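Local structure of bucandin (Bungarus candidus, 1F94) at residues Phe23-Leu28 with Glu34-Cys39; Cys3-Val8 with Leu13-Ser18; Cys43-Thr48 with Tyr52-Thr57. The protein is a secreted three-finger toxin thought to enhance presynaptic release of acetylcholine, an activity that remains unproven. All coordinates share one frame; numbering follows the deposited sequence.

Contact 1: Phe23-Leu28 with Glu34-Cys39; sequences FCYKWL and ERWLGC
The central finger of this three-finger toxin is an antiparallel hairpin, and across it Y25, W36 and W27 form an aromatic cluster on one face of the sheet. Y25 turns its edge to W36: CE1 stands over the middle of the indole, 3.6 Å from W36 CE2, and the Y25 ring makes 64° with the six-membered ring of W36. In the modelled conformer of W27, one of two, W36 passes the same T-shaped relation on, presenting CE3 to the face of W27, 3.7 Å from W27 CG. Both tryptophans carry CG anti to the backbone N, which lays them side by side and pointing the same way. Y25 differs: at chi1 59° its CG sits between N and the carbonyl carbon, and the ring swings across to cover G38. There G38 CA makes a CH-pi contact, 3.9 Å from the Y25 ring centroid. Beyond the ring, one water lies 2.8 Å from Y25 OH and donates to C39 O.

Beneath the rings runs the ladder of the finger. W27 N donates to W36 O at 2.9 Å and W36 N returns to W27 O at 2.8 Å; Y25 N reaches G38 O at 2.9 Å, but the bond back from G38 N is weak. On the reverse face K26 CG lies 4.0 Å from L37 CD1, and L37 goes on to pack against Y4 and C6 of the first finger.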
ATOM      1  N   PHE A  23      -0.427   9.319   0.259  1.00 20.95           N
ATOM      2  CA  PHE A  23      -0.442   8.095   1.017  1.00 19.30           C
ATOM      3  C   PHE A  23       0.300   6.960   0.326  1.00 18.23           C
ATOM      4  O   PHE A  23       0.282   6.823  -0.892  1.00 19.21           O
ATOM      5  CB  PHE A  23      -1.860   7.568   1.199  1.00 19.47           C
ATOM      6  CG  PHE A  23      -2.787   8.528   1.956  1.00 20.66           C
ATOM      7  CD1 PHE A  23      -2.746   8.560   3.332  1.00 20.61           C
ATOM      8  CD2 PHE A  23      -3.634   9.365   1.272  1.00 25.92           C
ATOM      9  CE1 PHE A  23      -3.544   9.451   3.992  1.00 24.69           C
ATOM     10  CE2 PHE A  23      -4.454  10.225   1.944  1.00 31.53           C
ATOM     11  CZ  PHE A  23      -4.417  10.236   3.319  1.00 31.36           C
ATOM     12  N   CYS A  24       0.906   6.105   1.155  1.00 17.72           N
ATOM     13  CA  CYS A  24       1.208   4.745   0.783  1.00 16.88           C
ATOM     14  C   CYS A  24       0.145   3.886   1.444  1.00 17.25           C
ATOM     15  O   CYS A  24      -0.231   4.092   2.613  1.00 18.40           O
ATOM     16  CB  CYS A  24       2.551   4.283   1.294  1.00 17.83           C
ATOM     17  SG  CYS A  24       4.008   5.214   0.782  1.00 18.00           S
ATOM     18  N   TYR A  25      -0.342   2.887   0.720  1.00 17.26           N
ATOM     19  CA  TYR A  25      -1.325   1.939   1.205  1.00 17.25           C
ATOM     20  C   TYR A  25      -0.660   0.562   1.340  1.00 16.75           C
ATOM     21  O   TYR A  25       0.266   0.202   0.603  1.00 17.05           O
ATOM     22  CB  TYR A  25      -2.625   1.871   0.406  1.00 18.02           C
ATOM     23  CG  TYR A  25      -2.456   1.521  -1.040  1.00 17.43           C
ATOM     24  CD1 TYR A  25      -2.536   0.187  -1.461  1.00 17.72           C
ATOM     25  CD2 TYR A  25      -2.223   2.475  -2.006  1.00 17.82           C
ATOM     26  CE1 TYR A  25      -2.385  -0.131  -2.811  1.00 17.92           C
ATOM     27  CE2 TYR A  25      -2.086   2.181  -3.319  1.00 18.25           C
ATOM     28  CZ  TYR A  25      -2.168   0.846  -3.722  1.00 17.42           C
ATOM     29  OH  TYR A  25      -2.005   0.532  -5.061  1.00 18.77           O
ATOM     30  N   LYS A  26      -1.228  -0.225   2.221  1.00 18.39           N
ATOM     31  CA  LYS A  26      -0.874  -1.644   2.441  1.00 17.30           C
ATOM     32  C   LYS A  26      -2.200  -2.349   2.673  1.00 17.48           C
ATOM     33  O   LYS A  26      -2.729  -2.380   3.781  1.00 18.03           O
ATOM     34  CB  LYS A  26       0.004  -1.787   3.671  1.00 19.46           C
ATOM     35  CG  LYS A  26       0.430  -3.218   3.903  1.00 22.25           C
ATOM     36  CD  LYS A  26       1.331  -3.459   5.062  1.00 27.13           C
ATOM     37  CE  LYS A  26       0.840  -3.162   6.443  1.00 36.91           C
ATOM     38  NZ  LYS A  26       1.972  -3.498   7.425  1.00 44.36           N
ATOM     39  N   TRP A  27      -2.682  -2.953   1.593  1.00 17.27           N
ATOM     40  CA  TRP A  27      -3.980  -3.599   1.507  1.00 17.51           C
ATOM     41  C   TRP A  27      -3.714  -5.106   1.487  1.00 18.55           C
ATOM     42  O   TRP A  27      -3.015  -5.606   0.597  1.00 25.61           O
ATOM     43  CB  TRP A  27      -4.797  -3.105   0.348  0.50 18.92           C
ATOM     44  CG  TRP A  27      -6.164  -3.562   0.006  0.50 18.62           C
ATOM     45  CD1 TRP A  27      -6.596  -4.857  -0.227  0.50 18.61           C
ATOM     46  CD2 TRP A  27      -7.331  -2.732  -0.188  0.50 19.58           C
ATOM     47  NE1 TRP A  27      -7.954  -4.873  -0.538  0.50 22.40           N
ATOM     48  CE2 TRP A  27      -8.434  -3.577  -0.524  0.50 20.28           C
ATOM     49  CE3 TRP A  27      -7.643  -1.394  -0.140  0.50 18.86           C
ATOM     50  CZ2 TRP A  27      -9.719  -3.096  -0.766  0.50 20.13           C
ATOM     51  CZ3 TRP A  27      -8.915  -0.930  -0.387  0.50 19.17           C
ATOM     52  CH2 TRP A  27     -10.003  -1.769  -0.733  0.50 20.74           C
ATOM     53  N   LEU A  28      -4.266  -5.819   2.406  1.00 17.13           N
ATOM     54  CA  LEU A  28      -4.048  -7.227   2.577  1.00 17.54           C
ATOM     55  C   LEU A  28      -5.384  -7.951   2.478  1.00 18.10           C
ATOM     56  O   LEU A  28      -6.336  -7.591   3.144  1.00 18.81           O
ATOM     57  CB  LEU A  28      -3.419  -7.536   3.938  1.00 18.54           C
ATOM     58  CG  LEU A  28      -2.159  -6.705   4.215  1.00 19.02           C
ATOM     59  CD1 LEU A  28      -1.664  -6.935   5.660  1.00 21.67           C
ATOM     60  CD2 LEU A  28      -1.052  -6.972   3.239  1.00 23.34           C
ATOM     61  N   GLU A  34      -3.092 -12.146  -0.470  1.00 18.34           N
ATOM     62  CA  GLU A  34      -2.608 -11.194  -1.462  1.00 17.88           C
ATOM     63  C   GLU A  34      -2.271  -9.853  -0.813  1.00 17.22           C
ATOM     64  O   GLU A  34      -3.019  -9.352   0.004  1.00 18.44           O
ATOM     65  CB  GLU A  34      -3.684 -10.971  -2.543  1.00 18.76           C
ATOM     66  CG  GLU A  34      -3.261  -9.957  -3.568  1.00 18.33           C
ATOM     67  CD  GLU A  34      -4.345  -9.656  -4.603  1.00 18.73           C
ATOM     68  OE1 GLU A  34      -5.469 -10.174  -4.474  1.00 23.46           O
ATOM     69  OE2 GLU A  34      -4.069  -8.923  -5.569  1.00 18.74           O
ATOM     70  N   ARG A  35      -1.137  -9.282  -1.230  1.00 17.49           N
ATOM     71  CA  ARG A  35      -0.649  -7.968  -0.794  1.00 16.89           C
ATOM     72  C   ARG A  35      -0.762  -6.972  -1.913  1.00 17.04           C
ATOM     73  O   ARG A  35      -0.300  -7.229  -3.008  1.00 19.85           O
ATOM     74  CB  ARG A  35       0.809  -8.112  -0.348  1.00 17.95           C
ATOM     75  CG  ARG A  35       0.987  -9.103   0.786  1.00 20.18           C
ATOM     76  CD  ARG A  35       2.445  -9.236   1.136  1.00 24.27           C
ATOM     77  NE  ARG A  35       3.119 -10.004   0.144  1.00 38.77           N
ATOM     78  CZ  ARG A  35       4.443 -10.161  -0.026  1.00 55.62           C
ATOM     79  NH1 ARG A  35       5.272  -9.550   0.825  1.00 43.24           N
ATOM     80  NH2 ARG A  35       4.833 -10.926  -1.052  1.00 63.01           N
ATOM     81  N   TRP A  36      -1.401  -5.835  -1.652  1.00 16.41           N
ATOM     82  CA  TRP A  36      -1.574  -4.782  -2.632  1.00 16.40           C
ATOM     83  C   TRP A  36      -1.061  -3.495  -2.018  1.00 16.15           C
ATOM     84  O   TRP A  36      -1.642  -2.974  -1.079  1.00 16.84           O
ATOM     85  CB  TRP A  36      -3.040  -4.640  -3.041  1.00 16.79           C
ATOM     86  CG  TRP A  36      -3.228  -3.609  -4.099  1.00 16.57           C
ATOM     87  CD1 TRP A  36      -2.415  -3.255  -5.118  1.00 17.35           C
ATOM     88  CD2 TRP A  36      -4.401  -2.760  -4.239  1.00 17.00           C
ATOM     89  NE1 TRP A  36      -2.958  -2.251  -5.879  1.00 17.58           N
ATOM     90  CE2 TRP A  36      -4.186  -1.939  -5.342  1.00 17.56           C
ATOM     91  CE3 TRP A  36      -5.580  -2.639  -3.495  1.00 17.40           C
ATOM     92  CZ2 TRP A  36      -5.131  -0.985  -5.742  1.00 19.58           C
ATOM     93  CZ3 TRP A  36      -6.500  -1.691  -3.899  1.00 18.95           C
ATOM     94  CH2 TRP A  36      -6.280  -0.879  -5.003  1.00 20.13           C
ATOM     95  N   LEU A  37       0.065  -2.991  -2.555  1.00 16.26           N
ATOM     96  CA  LEU A  37       0.804  -1.862  -1.999  1.00 16.02           C
ATOM     97  C   LEU A  37       1.002  -0.801  -3.069  1.00 15.96           C
ATOM     98  O   LEU A  37       1.219  -1.123  -4.266  1.00 16.77           O
ATOM     99  CB  LEU A  37       2.182  -2.332  -1.466  1.00 16.52           C
ATOM    100  CG  LEU A  37       2.171  -2.927  -0.071  1.00 17.80           C
ATOM    101  CD1 LEU A  37       1.329  -4.160   0.125  1.00 19.50           C
ATOM    102  CD2 LEU A  37       3.639  -3.201   0.328  1.00 19.09           C
ATOM    103  N   GLY A  38       1.040   0.472  -2.698  1.00 16.06           N
ATOM    104  CA  GLY A  38       1.367   1.503  -3.648  1.00 16.41           C
ATOM    105  C   GLY A  38       1.117   2.886  -3.047  1.00 16.44           C
ATOM    106  O   GLY A  38       0.984   3.038  -1.860  1.00 16.88           O
ATOM    107  N   CYS A  39       1.141   3.876  -3.944  1.00 17.07           N
ATOM    108  CA  CYS A  39       0.851   5.280  -3.645  1.00 18.00           C
ATOM    109  C   CYS A  39      -0.620   5.551  -3.940  1.00 18.14           C
ATOM    110  O   CYS A  39      -1.191   4.988  -4.913  1.00 19.22           O
ATOM    111  CB  CYS A  39       1.614   6.234  -4.539  1.00 19.06           C
ATOM    112  SG  CYS A  39       3.406   6.131  -4.570  1.00 18.87           S
TER
HETATM  113  O   HOH W   1       0.761  -0.285  -6.922  1.00 31.46           O
HETATM  114  O   HOH W   2      -1.357   2.754  -6.570  1.00 41.57           O

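Contact 2: Cys3-Val8 with Leu13-Ser18; sequences CYRCGV and LKITCS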
ATOM      1  N   CYS A   3       6.638   4.829  -2.497  1.00 17.65           N
ATOM      2  CA  CYS A   3       6.056   3.777  -1.727  1.00 17.16           C
ATOM      3  C   CYS A   3       6.519   2.433  -2.288  1.00 16.99           C
ATOM      4  O   CYS A   3       6.988   2.347  -3.414  1.00 17.71           O
ATOM      5  CB  CYS A   3       4.504   3.797  -1.824  1.00 17.05           C
ATOM      6  SG  CYS A   3       3.766   5.326  -1.221  1.00 17.61           S
ATOM      7  N   TYR A   4       6.366   1.392  -1.485  1.00 16.54           N
ATOM      8  CA  TYR A   4       6.549   0.031  -1.993  1.00 16.84           C
ATOM      9  C   TYR A   4       5.357  -0.385  -2.816  1.00 16.22           C
ATOM     10  O   TYR A   4       4.216   0.072  -2.632  1.00 16.33           O
ATOM     11  CB  TYR A   4       6.795  -0.969  -0.848  1.00 17.52           C
ATOM     12  CG  TYR A   4       8.103  -0.753  -0.174  1.00 18.16           C
ATOM     13  CD1 TYR A   4       8.218  -0.293   1.145  1.00 18.18           C
ATOM     14  CD2 TYR A   4       9.309  -1.004  -0.868  1.00 18.58           C
ATOM     15  CE1 TYR A   4       9.458  -0.118   1.718  1.00 19.62           C
ATOM     16  CE2 TYR A   4      10.538  -0.839  -0.320  1.00 20.35           C
ATOM     17  CZ  TYR A   4      10.619  -0.374   1.005  1.00 19.37           C
ATOM     18  OH  TYR A   4      11.828  -0.186   1.584  1.00 22.25           O
ATOM     19  N   ARG A   5       5.617  -1.316  -3.745  1.00 16.83           N
ATOM     20  CA  ARG A   5       4.607  -1.987  -4.522  1.00 16.97           C
ATOM     21  C   ARG A   5       5.051  -3.443  -4.719  1.00 16.77           C
ATOM     22  O   ARG A   5       6.228  -3.784  -4.515  1.00 17.42           O
ATOM     23  CB  ARG A   5       4.235  -1.308  -5.823  1.00 19.09           C
ATOM     24  CG  ARG A   5       5.253  -1.393  -6.892  1.00 21.60           C
ATOM     25  CD  ARG A   5       4.827  -0.826  -8.238  1.00 23.31           C
ATOM     26  NE  ARG A   5       5.779  -1.251  -9.263  1.00 27.09           N
ATOM     27  CZ  ARG A   5       5.754  -2.409  -9.947  1.00 26.75           C
ATOM     28  NH1 ARG A   5       4.821  -3.341  -9.809  1.00 29.57           N
ATOM     29  NH2 ARG A   5       6.720  -2.597 -10.830  1.00 31.91           N
ATOM     30  N   CYS A   6       4.111  -4.267  -5.141  1.00 17.14           N
ATOM     31  CA  CYS A   6       4.345  -5.684  -5.308  1.00 17.68           C
ATOM     32  C   CYS A   6       4.319  -6.122  -6.778  1.00 17.79           C
ATOM     33  O   CYS A   6       3.520  -5.693  -7.584  1.00 19.33           O
ATOM     34  CB  CYS A   6       3.286  -6.498  -4.534  1.00 18.56           C
ATOM     35  SG  CYS A   6       3.151  -6.104  -2.781  1.00 19.99           S
ATOM     36  N   GLY A   7       5.199  -7.066  -7.064  1.00 17.84           N
ATOM     37  CA  GLY A   7       5.217  -7.760  -8.340  1.00 18.21           C
ATOM     38  C   GLY A   7       5.581  -9.218  -8.084  1.00 17.36           C
ATOM     39  O   GLY A   7       5.670  -9.687  -6.960  1.00 18.23           O
ATOM     40  N   VAL A   8       5.849  -9.949  -9.152  1.00 18.49           N
ATOM     41  CA  VAL A   8       6.215 -11.384  -9.025  1.00 18.66           C
ATOM     42  C   VAL A   8       7.394 -11.580  -8.153  1.00 18.45           C
ATOM     43  O   VAL A   8       7.532 -12.621  -7.537  1.00 19.63           O
ATOM     44  CB  VAL A   8       6.438 -11.993 -10.458  1.00 20.63           C
ATOM     45  CG1 VAL A   8       7.678 -11.473 -11.094  1.00 20.16           C
ATOM     46  CG2 VAL A   8       6.416 -13.480 -10.309  1.00 22.20           C
ATOM     47  N   LEU A  13       9.541  -3.542  -4.412  1.00 17.49           N
ATOM     48  CA  LEU A  13       9.650  -2.641  -5.520  1.00 17.10           C
ATOM     49  C   LEU A  13       9.305  -1.217  -5.071  1.00 17.97           C
ATOM     50  O   LEU A  13       8.422  -1.077  -4.231  1.00 19.81           O
ATOM     51  CB  LEU A  13       8.708  -3.067  -6.657  1.00 18.02           C
ATOM     52  CG  LEU A  13       8.850  -4.503  -7.095  1.00 19.14           C
ATOM     53  CD1 LEU A  13       7.860  -4.823  -8.200  1.00 21.30           C
ATOM     54  CD2 LEU A  13      10.255  -4.836  -7.567  1.00 22.68           C
ATOM     55  N   LYS A  14       9.921  -0.225  -5.654  1.00 18.77           N
ATOM     56  CA  LYS A  14       9.682   1.163  -5.310  1.00 19.71           C
ATOM     57  C   LYS A  14       8.970   1.866  -6.438  1.00 19.90           C
ATOM     58  O   LYS A  14       9.260   1.660  -7.604  1.00 22.89           O
ATOM     59  CB  LYS A  14      11.002   1.895  -5.036  1.00 22.52           C
ATOM     60  CG  LYS A  14      11.790   1.268  -3.867  1.00 27.21           C
ATOM     61  CD  LYS A  14      13.151   1.994  -3.727  1.00 32.89           C
ATOM     62  CE  LYS A  14      14.162   1.190  -2.981  1.00 36.21           C
ATOM     63  NZ  LYS A  14      14.983   0.176  -3.719  1.00 30.34           N
ATOM     64  N   ILE A  15       7.977   2.720  -6.084  1.00 19.42           N
ATOM     65  CA  ILE A  15       7.253   3.508  -7.071  1.00 19.64           C
ATOM     66  C   ILE A  15       7.141   4.953  -6.610  1.00 20.09           C
ATOM     67  O   ILE A  15       6.809   5.198  -5.432  1.00 19.55           O
ATOM     68  CB  ILE A  15       5.888   2.878  -7.371  1.00 21.30           C
ATOM     69  CG1 ILE A  15       5.186   3.597  -8.496  1.00 23.73           C
ATOM     70  CG2 ILE A  15       5.013   2.772  -6.152  1.00 21.07           C
ATOM     71  CD1 ILE A  15       4.206   2.747  -9.260  1.00 28.35           C
ATOM     72  N   THR A  16       7.379   5.877  -7.479  1.00 19.53           N
ATOM     73  CA  THR A  16       7.288   7.291  -7.177  1.00 20.06           C
ATOM     74  C   THR A  16       5.838   7.690  -7.126  1.00 18.91           C
ATOM     75  O   THR A  16       5.039   7.368  -8.030  1.00 19.94           O
ATOM     76  CB  THR A  16       8.006   8.125  -8.232  1.00 20.65           C
ATOM     77  OG1 THR A  16       9.393   7.768  -8.185  1.00 25.53           O
ATOM     78  CG2 THR A  16       7.924   9.612  -7.923  1.00 21.76           C
ATOM     79  N   CYS A  17       5.468   8.444  -6.102  1.00 18.93           N
ATOM     80  CA  CYS A  17       4.164   9.018  -5.923  1.00 19.09           C
ATOM     81  C   CYS A  17       4.119  10.427  -6.517  1.00 19.21           C
ATOM     82  O   CYS A  17       5.071  11.195  -6.468  1.00 21.13           O
ATOM     83  CB  CYS A  17       3.849   9.158  -4.419  1.00 19.77           C
ATOM     84  SG  CYS A  17       4.049   7.698  -3.399  1.00 19.64           S
ATOM     85  N   SER A  18       2.959  10.733  -7.081  1.00 19.37           N
ATOM     86  CA  SER A  18       2.761  12.149  -7.450  1.00 21.24           C
ATOM     87  C   SER A  18       2.632  12.992  -6.187  1.00 20.48           C
ATOM     88  O   SER A  18       2.349  12.502  -5.098  1.00 20.90           O
ATOM     89  CB  SER A  18       1.505  12.314  -8.251  1.00 22.06           C
ATOM     90  OG  SER A  18       0.399  11.974  -7.484  1.00 25.52           O
TER
HETATM   91  O   HOH W   3       8.078   0.422  -9.656  1.00 37.13           O
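R5 lies across L13 and I15 on one face of the first-finger hairpin of the three-finger fold. L13 CD1 sits over one face of the guanidinium, off its middle, 3.6 Å from R5 CZ. Further back the aliphatic part of the arginine crosses I15 at about a right angle, R5 CD coming within 3.8 Å of I15 CD1. The chain is straight from CG to NE, but its start is turned: chi1 of 72° puts CG between the backbone N and the carbonyl carbon, 3.8 Å from L13 CB. A water in the plane of the guanidinium accepts from R5 NE at 2.9 Å and donates to K14 O, tying the polar edge of the arginine to the opposite strand.

On the other face, Y4 brings ring atom CD2 edge-on to L13 O, while its CE2 comes loosely near K14 CG. The L13 carbonyl already takes the N-H of R5 at 2.9 Å, from a donor tilted 33° out of the carbonyl plane.

One layer out, the backbone sets the spacing. C3 and I15 bond both ways, C3 N to I15 O and I15 N to C3 O, whereas the return bond of the R5 pair, L13 N to R5 O, is weak. The N-to-C directions of the two short strands make 125°, well off straight antiparallel. N62 reaches Y4 N through its OD1, from the C-terminal end of the chain. At the base, the disulfides C3-C24 and C17-C39 pass so close that C3 SG lies 3.2 Å from C17 SG, without a bond.

Contact 3: Cys43-Thr48 with Tyr52-Thr57; sequences CTEIDT and YNKCCT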
ATOM      1  N   CYS A  43      -7.025   7.251   0.806  1.00 25.38           N
ATOM      2  CA  CYS A  43      -6.727   5.981   1.507  1.00 23.75           C
ATOM      3  C   CYS A  43      -7.611   5.934   2.755  1.00 23.82           C
ATOM      4  O   CYS A  43      -7.651   6.861   3.532  1.00 26.44           O
ATOM      5  CB  CYS A  43      -5.253   5.919   1.870  1.00 23.42           C
ATOM      6  SG  CYS A  43      -4.626   4.327   2.503  1.00 22.88           S
ATOM      7  N   THR A  44      -8.383   4.896   2.881  1.00 25.42           N
ATOM      8  CA  THR A  44      -9.293   4.648   3.988  1.00 27.20           C
ATOM      9  C   THR A  44      -8.833   3.397   4.732  1.00 24.96           C
ATOM     10  O   THR A  44      -8.591   2.367   4.070  1.00 28.00           O
ATOM     11  CB  THR A  44     -10.740   4.434   3.462  1.00 32.32           C
ATOM     12  OG1 THR A  44     -11.097   5.578   2.732  1.00 41.68           O
ATOM     13  CG2 THR A  44     -11.700   4.242   4.622  1.00 39.99           C
ATOM     14  N   GLU A  45      -8.675   3.422   6.014  1.00 24.44           N
ATOM     15  CA  GLU A  45      -8.334   2.223   6.733  1.00 24.66           C
ATOM     16  C   GLU A  45      -9.530   1.290   6.732  1.00 23.36           C
ATOM     17  O   GLU A  45     -10.683   1.761   6.792  1.00 25.74           O
ATOM     18  CB  GLU A  45      -7.839   2.604   8.117  1.00 31.15           C
ATOM     19  CG  GLU A  45      -6.504   3.296   7.733  1.00 33.39           C
ATOM     20  CD  GLU A  45      -5.488   3.194   8.800  1.00 26.06           C
ATOM     21  OE1 GLU A  45      -5.887   3.151  10.002  1.00 37.36           O
ATOM     22  OE2 GLU A  45      -4.292   3.299   8.492  1.00 26.28           O
ATOM     23  N   ILE A  46      -9.210   0.010   6.602  1.00 20.79           N
ATOM     24  CA  ILE A  46     -10.232  -1.045   6.515  1.00 20.63           C
ATOM     25  C   ILE A  46      -9.826  -2.206   7.400  1.00 19.70           C
ATOM     26  O   ILE A  46      -8.626  -2.581   7.473  1.00 19.72           O
ATOM     27  CB  ILE A  46     -10.417  -1.551   5.039  1.00 20.89           C
ATOM     28  CG1 ILE A  46     -10.690  -0.423   4.082  1.00 22.99           C
ATOM     29  CG2 ILE A  46     -11.450  -2.650   4.960  1.00 21.74           C
ATOM     30  CD1 ILE A  46     -10.562  -0.794   2.609  1.00 27.16           C
ATOM     31  N   ASP A  47     -10.790  -2.794   8.107  1.00 20.74           N
ATOM     32  CA  ASP A  47     -10.531  -4.000   8.891  1.00 20.66           C
ATOM     33  C   ASP A  47     -11.814  -4.807   8.888  1.00 21.74           C
ATOM     34  O   ASP A  47     -12.559  -4.871   9.871  1.00 27.57           O
ATOM     35  CB  ASP A  47     -10.068  -3.646  10.281  1.00 22.02           C
ATOM     36  CG  ASP A  47      -9.494  -4.788  11.101  1.00 24.83           C
ATOM     37  OD1 ASP A  47      -9.397  -4.661  12.325  1.00 32.86           O
ATOM     38  OD2 ASP A  47      -9.081  -5.872  10.566  1.00 28.25           O
ATOM     39  N   THR A  48     -12.083  -5.561   7.847  1.00 19.38           N
ATOM     40  CA  THR A  48     -13.276  -6.357   7.658  1.00 19.56           C
ATOM     41  C   THR A  48     -12.968  -7.839   7.645  1.00 18.83           C
ATOM     42  O   THR A  48     -11.817  -8.232   7.790  1.00 19.81           O
ATOM     43  CB  THR A  48     -14.031  -5.932   6.378  1.00 20.42           C
ATOM     44  OG1 THR A  48     -13.135  -6.189   5.330  1.00 20.65           O
ATOM     45  CG2 THR A  48     -14.411  -4.478   6.343  1.00 21.86           C
ATOM     46  N   TYR A  52      -7.783  -6.013   5.187  1.00 18.10           N
ATOM     47  CA  TYR A  52      -7.075  -5.095   6.093  1.00 18.54           C
ATOM     48  C   TYR A  52      -6.410  -4.052   5.198  1.00 18.81           C
ATOM     49  O   TYR A  52      -5.667  -4.418   4.290  1.00 22.82           O
ATOM     50  CB  TYR A  52      -6.019  -5.843   6.884  1.00 19.17           C
ATOM     51  CG  TYR A  52      -5.160  -4.953   7.720  1.00 20.57           C
ATOM     52  CD1 TYR A  52      -5.542  -4.630   8.976  1.00 22.48           C
ATOM     53  CD2 TYR A  52      -3.961  -4.438   7.227  1.00 23.64           C
ATOM     54  CE1 TYR A  52      -4.727  -3.794   9.757  1.00 25.20           C
ATOM     55  CE2 TYR A  52      -3.185  -3.591   7.971  1.00 27.32           C
ATOM     56  CZ  TYR A  52      -3.594  -3.270   9.241  1.00 25.52           C
ATOM     57  OH  TYR A  52      -2.756  -2.455   9.952  1.00 32.00           O
ATOM     58  N   ASN A  53      -6.584  -2.779   5.487  1.00 17.94           N
ATOM     59  CA  ASN A  53      -5.822  -1.775   4.752  1.00 18.36           C
ATOM     60  C   ASN A  53      -5.347  -0.739   5.764  1.00 18.51           C
ATOM     61  O   ASN A  53      -6.147  -0.202   6.527  1.00 20.46           O
ATOM     62  CB  ASN A  53      -6.651  -1.089   3.670  1.00 18.69           C
ATOM     63  CG  ASN A  53      -5.835  -0.112   2.844  1.00 19.27           C
ATOM     64  OD1 ASN A  53      -4.816  -0.464   2.263  1.00 20.76           O
ATOM     65  ND2 ASN A  53      -6.293   1.120   2.831  1.00 21.88           N
ATOM     66  N   LYS A  54      -4.081  -0.400   5.633  1.00 17.55           N
ATOM     67  CA  LYS A  54      -3.401   0.605   6.450  1.00 18.39           C
ATOM     68  C   LYS A  54      -2.873   1.692   5.547  1.00 17.86           C
ATOM     69  O   LYS A  54      -2.368   1.405   4.445  1.00 18.44           O
ATOM     70  CB  LYS A  54      -2.288  -0.034   7.251  1.00 20.52           C
ATOM     71  CG  LYS A  54      -1.520   0.875   8.145  1.00 24.85           C
ATOM     72  CD  LYS A  54      -0.475   0.389   9.095  0.50 21.71           C
ATOM     73  CE  LYS A  54       0.179   1.553   9.801  0.50 20.75           C
ATOM     74  NZ  LYS A  54      -0.717   2.361  10.698  0.50 22.61           N
ATOM     75  N   CYS A  55      -2.924   2.910   6.036  1.00 19.02           N
ATOM     76  CA  CYS A  55      -2.490   4.102   5.336  1.00 19.51           C
ATOM     77  C   CYS A  55      -1.352   4.805   6.065  1.00 19.52           C
ATOM     78  O   CYS A  55      -1.380   4.899   7.283  1.00 22.35           O
ATOM     79  CB  CYS A  55      -3.710   5.103   5.240  1.00 22.10           C
ATOM     80  SG  CYS A  55      -5.159   4.371   4.459  1.00 22.84           S
ATOM     81  N   CYS A  56      -0.381   5.325   5.334  1.00 18.24           N
ATOM     82  CA  CYS A  56       0.716   6.073   5.972  1.00 19.28           C
ATOM     83  C   CYS A  56       1.190   7.112   5.024  1.00 18.96           C
ATOM     84  O   CYS A  56       0.921   7.046   3.797  1.00 21.04           O
ATOM     85  CB  CYS A  56       1.818   5.139   6.469  1.00 20.29           C
ATOM     86  SG  CYS A  56       2.579   4.092   5.210  1.00 20.23           S
ATOM     87  N   THR A  57       1.903   8.156   5.478  1.00 18.92           N
ATOM     88  CA  THR A  57       2.196   9.338   4.672  1.00 20.11           C
ATOM     89  C   THR A  57       3.666   9.710   4.572  1.00 21.45           C
ATOM     90  O   THR A  57       3.980  10.856   4.228  1.00 23.33           O
ATOM     91  CB  THR A  57       1.392  10.561   5.169  1.00 20.31           C
ATOM     92  OG1 THR A  57       1.739  10.852   6.523  1.00 20.53           O
ATOM     93  CG2 THR A  57      -0.087  10.313   5.098  1.00 20.14           C
TER
HETATM   94  O   HOH W   4      -2.450   4.346   9.663  1.00 28.70           O
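The disulfide between C43 and C55 is the covalent tie of this contact, at the base of the third finger in the three-finger fold. Its two halves leave their backbones differently, C43 with SG anti to the backbone N (chi1 -171°) and C55 with SG beside it, and the S-S bond joins C43 SG to C55 SG at 2.0 Å with chi3 of -91°, close to the relaxed value for a disulfide.

Hydrogen bonds from side chains to backbone come next. N53 ND2 gives its N-H to T44 O at 2.9 Å; the acceptor lies in the plane of the N53 amide, but the donor stands above the plane of the T44 carbonyl. E45 reaches along the edge of the opposite strand, its OE2 taking the N-H of C55 at 2.8 Å, nearly straight, on the lone pair turned away from the other oxygen. Backbone bonds are few: I46 N to N53 O and N53 N to I46 O, a hydrogen-bonded antiparallel pair.

Apolar and loose polar contacts fill the rest. I46 CB packs on N53 CB at 4.0 Å, and I46 also touches W27 of the central finger. D47 OD2 is 4.1 Å from the edge of Y52 at CD1, while its salt bridge goes to K30.

A water donates to C55 O and lies close to E45 OE2. The C55 N-H probably favours the ionised form of E45, and its carboxylate stands in for a strand carbonyl where regular pairing has ended.

From the N terminus, contact 2 closes the first finger, contact 1 the second and contact 3 the third. They follow in series, none nested in or crossing another. After 13-18 the chain crosses to 23-28, and two disulfides fasten the first hairpin to the second, with L37 O packed against R5 CB. After 34-39 it passes over to 43-48 and returns as 52-57, which lies beside 23-28 in the same four-stranded sheet, C24 N facing C56 O and L28 N facing Y52 O. Contact 1 thus stands between the others, whose centres are about 17 Å apart, on opposite sides of the chain's centre.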